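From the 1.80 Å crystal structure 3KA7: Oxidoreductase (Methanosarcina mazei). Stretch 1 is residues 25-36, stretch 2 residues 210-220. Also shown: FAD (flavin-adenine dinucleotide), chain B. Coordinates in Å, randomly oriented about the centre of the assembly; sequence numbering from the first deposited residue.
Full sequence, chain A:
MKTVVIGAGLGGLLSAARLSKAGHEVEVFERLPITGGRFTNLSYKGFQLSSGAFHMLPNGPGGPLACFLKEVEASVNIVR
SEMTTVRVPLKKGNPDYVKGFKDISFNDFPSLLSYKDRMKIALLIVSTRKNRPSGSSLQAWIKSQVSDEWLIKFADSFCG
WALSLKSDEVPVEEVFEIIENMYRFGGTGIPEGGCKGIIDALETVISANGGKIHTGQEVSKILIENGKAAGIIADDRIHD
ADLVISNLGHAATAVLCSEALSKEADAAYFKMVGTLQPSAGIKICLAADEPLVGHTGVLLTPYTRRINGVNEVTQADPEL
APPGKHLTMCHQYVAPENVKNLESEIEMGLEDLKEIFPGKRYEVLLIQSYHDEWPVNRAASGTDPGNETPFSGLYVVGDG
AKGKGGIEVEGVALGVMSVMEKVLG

Stretch 1 (25-36) EVEVFERLPITG
Stretch 2 210-220: GGKIHTGQEVS

What joins the two stretches? Strands 25-29 and 212-214 run parallel at 17°, their axes 4.6 Å apart, with Glu27 beside Lys212, Val28 beside Ile213 and Phe29 beside His214. Extended backbones (phi near -120°, psi near 130°) alternate hydrogen bonds: Lys212 N to Val26 O, 2.9 Å; Val28 N to Lys212 O, His214 N to Val28 O and Glu30 N to His214 O, each 2.8 Å.

How does the pairing end? Gly216, at phi/psi 66/28, turns the chain so that Gln217 N reaches Glu30 O (2.9 Å) while Gly216 N meets Leu32 O (3.0 Å). Positive phi favours glycine here.

Which side chains reinforce the sheet? On one face Glu27 (m, t) accepts a hydrogen bond at OE1 from His214 NE2, 2.8 Å. His214 (m, chi2 -65°) lays CD2 over a face of the buried Phe29 ring (m, chi2 -99°), 3.5 Å from CE1. On the other, Val28 (t) CG2 packs 4.0 Å from Ile213 (m, t) CG1.

Where does FAD enter? Glu30 (t, p) sends its carboxylate away from stretch 2: OE1 and OE2 accept from ribose O3B (2.8 Å) and O2B (2.5 Å). Val219 N donates to adenine N1A, 2.9 Å, and Val219 O accepts from N6A, 3.0 Å, so the cofactor bridges both stretches.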

# COMPACT_ATOMS: atom_id res chain seq x y z
N GLU A 25 24.98 -13.48 6.17
CA GLU A 25 24.64 -13.33 7.57
C GLU A 25 23.77 -12.10 7.65
O GLU A 25 24.19 -11.04 7.19
CB GLU A 25 25.88 -13.09 8.43
CG GLU A 25 26.84 -14.27 8.56
CD GLU A 25 27.91 -14.02 9.63
OE1 GLU A 25 27.74 -13.07 10.44
OE2 GLU A 25 28.90 -14.78 9.66
N VAL A 26 22.58 -12.23 8.21
CA VAL A 26 21.65 -11.10 8.30
C VAL A 26 21.13 -10.88 9.71
O VAL A 26 20.68 -11.82 10.38
CB VAL A 26 20.44 -11.28 7.33
CG1 VAL A 26 20.91 -11.52 5.91
CG2 VAL A 26 19.54 -12.40 7.79
N GLU A 27 21.17 -9.62 10.16
CA GLU A 27 20.52 -9.24 11.41
C GLU A 27 19.60 -8.06 11.12
O GLU A 27 20.01 -7.11 10.45
CB GLU A 27 21.55 -8.83 12.46
CG GLU A 27 22.51 -9.96 12.80
CD GLU A 27 23.34 -9.64 14.01
OE1 GLU A 27 22.75 -9.22 15.04
OE2 GLU A 27 24.57 -9.80 13.94
N VAL A 28 18.37 -8.16 11.61
CA VAL A 28 17.36 -7.11 11.42
C VAL A 28 17.16 -6.39 12.74
O VAL A 28 16.99 -7.04 13.76
CB VAL A 28 16.01 -7.71 11.02
CG1 VAL A 28 15.02 -6.60 10.66
CG2 VAL A 28 16.21 -8.68 9.83
N PHE A 29 17.16 -5.06 12.72
CA PHE A 29 16.93 -4.28 13.93
C PHE A 29 15.63 -3.48 13.82
O PHE A 29 15.49 -2.64 12.93
CB PHE A 29 18.11 -3.35 14.20
CG PHE A 29 19.41 -4.09 14.43
CD1 PHE A 29 19.87 -4.33 15.71
CD2 PHE A 29 20.14 -4.57 13.36
CE1 PHE A 29 21.06 -5.03 15.92
CE2 PHE A 29 21.33 -5.27 13.56
CZ PHE A 29 21.78 -5.50 14.85
N GLU A 30 14.69 -3.78 14.70
CA GLU A 30 13.37 -3.13 14.70
C GLU A 30 13.15 -2.39 16.02
O GLU A 30 13.35 -2.96 17.11
CB GLU A 30 12.27 -4.17 14.49
CG GLU A 30 10.87 -3.69 14.87
CD GLU A 30 10.42 -2.53 14.00
OE1 GLU A 30 10.68 -2.59 12.78
OE2 GLU A 30 9.84 -1.56 14.53
N ARG A 31 12.71 -1.14 15.92
CA ARG A 31 12.55 -0.28 17.08
C ARG A 31 11.35 -0.64 17.97
O ARG A 31 11.41 -0.47 19.18
CB ARG A 31 12.44 1.19 16.63
CG ARG A 31 12.68 2.21 17.72
CD ARG A 31 12.41 3.61 17.18
NE ARG A 31 11.02 3.70 16.79
CZ ARG A 31 10.09 4.28 17.53
NH1 ARG A 31 10.40 4.87 18.68
NH2 ARG A 31 8.84 4.29 17.11
N LEU A 32 10.27 -1.13 17.36
CA LEU A 32 9.05 -1.47 18.09
C LEU A 32 9.16 -2.85 18.75
O LEU A 32 10.10 -3.60 18.46
CB LEU A 32 7.84 -1.43 17.16
CG LEU A 32 7.47 -0.06 16.59
CD1 LEU A 32 6.35 -0.18 15.56
CD2 LEU A 32 7.09 0.89 17.70
N PRO A 33 8.21 -3.19 19.63
CA PRO A 33 8.21 -4.51 20.28
C PRO A 33 7.87 -5.66 19.33
O PRO A 33 8.14 -6.82 19.65
CB PRO A 33 7.11 -4.39 21.35
CG PRO A 33 6.92 -2.93 21.55
CD PRO A 33 7.21 -2.29 20.23
N ILE A 34 7.28 -5.34 18.18
CA ILE A 34 6.92 -6.36 17.22
C ILE A 34 7.40 -5.97 15.82
O ILE A 34 7.71 -4.81 15.56
CB ILE A 34 5.41 -6.60 17.16
CG1 ILE A 34 4.71 -5.37 16.57
CG2 ILE A 34 4.86 -6.99 18.55
CD1 ILE A 34 3.23 -5.60 16.29
N THR A 35 7.44 -6.96 14.94
CA THR A 35 7.87 -6.77 13.57
C THR A 35 6.63 -6.50 12.70
O THR A 35 5.49 -6.75 13.11
CB THR A 35 8.53 -8.04 13.02
OG1 THR A 35 7.60 -9.12 13.17
CG2 THR A 35 9.83 -8.36 13.79
N GLY A 36 6.86 -6.01 11.49
CA GLY A 36 5.78 -5.94 10.51
C GLY A 36 5.48 -4.52 10.06
O GLY A 36 4.89 -4.32 8.99
N GLY A 210 19.19 -18.89 9.22
CA GLY A 210 20.23 -18.38 10.13
C GLY A 210 20.21 -16.87 10.36
O GLY A 210 21.15 -16.30 10.95
N GLY A 211 19.16 -16.20 9.90
CA GLY A 211 19.06 -14.77 10.13
C GLY A 211 18.54 -14.50 11.52
O GLY A 211 17.85 -15.34 12.11
N LYS A 212 18.85 -13.32 12.05
CA LYS A 212 18.41 -12.94 13.39
C LYS A 212 17.58 -11.66 13.34
O LYS A 212 17.93 -10.74 12.61
CB LYS A 212 19.61 -12.71 14.29
CG LYS A 212 20.48 -13.94 14.46
CD LYS A 212 21.69 -13.60 15.30
CE LYS A 212 22.25 -14.82 16.02
NZ LYS A 212 23.35 -14.41 16.94
N ILE A 213 16.51 -11.60 14.13
CA ILE A 213 15.70 -10.38 14.24
C ILE A 213 15.64 -9.84 15.67
O ILE A 213 15.32 -10.56 16.60
CB ILE A 213 14.27 -10.64 13.81
CG1 ILE A 213 14.23 -11.13 12.36
CG2 ILE A 213 13.41 -9.38 14.00
CD1 ILE A 213 12.83 -11.39 11.85
N HIS A 214 15.94 -8.55 15.81
CA HIS A 214 16.04 -7.91 17.12
C HIS A 214 14.99 -6.82 17.25
O HIS A 214 15.11 -5.79 16.60
CB HIS A 214 17.41 -7.26 17.30
CG HIS A 214 18.56 -8.19 17.08
ND1 HIS A 214 18.81 -9.28 17.89
CD2 HIS A 214 19.54 -8.19 16.14
CE1 HIS A 214 19.88 -9.92 17.46
NE2 HIS A 214 20.34 -9.28 16.40
N THR A 215 14.01 -7.03 18.13
CA THR A 215 13.00 -6.01 18.39
C THR A 215 13.41 -5.12 19.56
O THR A 215 14.34 -5.45 20.32
CB THR A 215 11.62 -6.64 18.65
OG1 THR A 215 11.71 -7.54 19.77
CG2 THR A 215 11.14 -7.41 17.43
N GLY A 216 12.76 -3.97 19.70
CA GLY A 216 13.09 -3.05 20.78
C GLY A 216 14.48 -2.48 20.63
O GLY A 216 15.12 -2.11 21.62
N GLN A 217 14.96 -2.39 19.40
CA GLN A 217 16.26 -1.81 19.14
C GLN A 217 16.20 -0.72 18.08
O GLN A 217 15.93 -0.99 16.91
CB GLN A 217 17.27 -2.89 18.72
CG GLN A 217 17.54 -3.92 19.80
CD GLN A 217 18.93 -4.50 19.68
OE1 GLN A 217 19.82 -3.88 19.11
NE2 GLN A 217 19.11 -5.70 20.21
N GLU A 218 16.47 0.50 18.49
CA GLU A 218 16.46 1.61 17.55
C GLU A 218 17.83 1.88 16.95
O GLU A 218 18.82 2.06 17.67
CB GLU A 218 15.93 2.87 18.22
CG GLU A 218 15.91 4.08 17.29
CD GLU A 218 15.16 5.26 17.89
OE1 GLU A 218 15.63 5.84 18.88
OE2 GLU A 218 14.08 5.59 17.36
N VAL A 219 17.88 1.90 15.62
CA VAL A 219 19.09 2.26 14.91
C VAL A 219 19.23 3.78 14.96
O VAL A 219 18.30 4.50 14.60
CB VAL A 219 19.07 1.73 13.46
CG1 VAL A 219 20.27 2.23 12.66
CG2 VAL A 219 19.01 0.20 13.45
N SER A 220 20.38 4.27 15.43
CA SER A 220 20.59 5.71 15.60
C SER A 220 21.56 6.31 14.58
O SER A 220 21.64 7.52 14.42
CB SER A 220 21.09 6.01 17.01
OG SER A 220 22.23 5.24 17.32
PA FAD B . 7.26 0.03 7.16
O1A FAD B . 7.34 1.53 7.00
O2A FAD B . 5.88 -0.54 7.41
O5B FAD B . 8.22 -0.42 8.36
C5B FAD B . 9.33 0.40 8.73
C4B FAD B . 9.83 -0.21 10.04
O4B FAD B . 11.01 0.44 10.49
C3B FAD B . 8.78 -0.06 11.14
O3B FAD B . 8.48 -1.33 11.71
C2B FAD B . 9.44 0.86 12.16
O2B FAD B . 9.07 0.59 13.50
C1B FAD B . 10.93 0.63 11.90
N9A FAD B . 11.81 1.75 12.24
C8A FAD B . 11.64 3.10 12.02
N7A FAD B . 12.76 3.74 12.45
C5A FAD B . 13.62 2.81 12.95
C6A FAD B . 14.87 2.89 13.53
N6A FAD B . 15.51 4.06 13.58
N1A FAD B . 15.50 1.74 13.94
C2A FAD B . 14.90 0.50 13.79
N3A FAD B . 13.65 0.42 13.21
C4A FAD B . 13.03 1.56 12.81
N1 FAD B . -0.76 -2.02 1.14
C2 FAD B . -1.30 -3.08 0.43
O2 FAD B . -0.58 -3.73 -0.34
N3 FAD B . -2.65 -3.38 0.57
C4 FAD B . -3.46 -2.63 1.41
O4 FAD B . -4.65 -2.89 1.54
C4X FAD B . -2.92 -1.57 2.12
N5 FAD B . -3.73 -0.80 2.94
C5X FAD B . -3.17 0.25 3.65
C6 FAD B . -3.97 1.02 4.50
C7 FAD B . -3.41 2.06 5.23
C7M FAD B . -4.30 2.88 6.14
C8 FAD B . -2.06 2.33 5.10
C8M FAD B . -1.42 3.45 5.87
C9 FAD B . -1.26 1.57 4.25
C9A FAD B . -1.82 0.52 3.52
N10 FAD B . -1.02 -0.24 2.67
C10 FAD B . -1.57 -1.28 1.98
C1' FAD B . 0.41 0.10 2.44
C2' FAD B . 1.28 -0.84 3.30
O2' FAD B . 0.75 -0.91 4.61
C3' FAD B . 2.71 -0.31 3.32
O3' FAD B . 3.10 0.03 2.00
C4' FAD B . 3.76 -1.27 3.88
O4' FAD B . 3.35 -1.84 5.11
C5' FAD B . 5.01 -0.44 4.13
O5' FAD B . 6.07 -1.35 4.35
P FAD B . 7.57 -0.83 4.39
O1P FAD B . 8.46 -1.89 3.79
O2P FAD B . 7.72 0.55 3.79
O3P FAD B . 7.98 -0.74 5.95
O HOH W 1 22.87 -14.01 10.87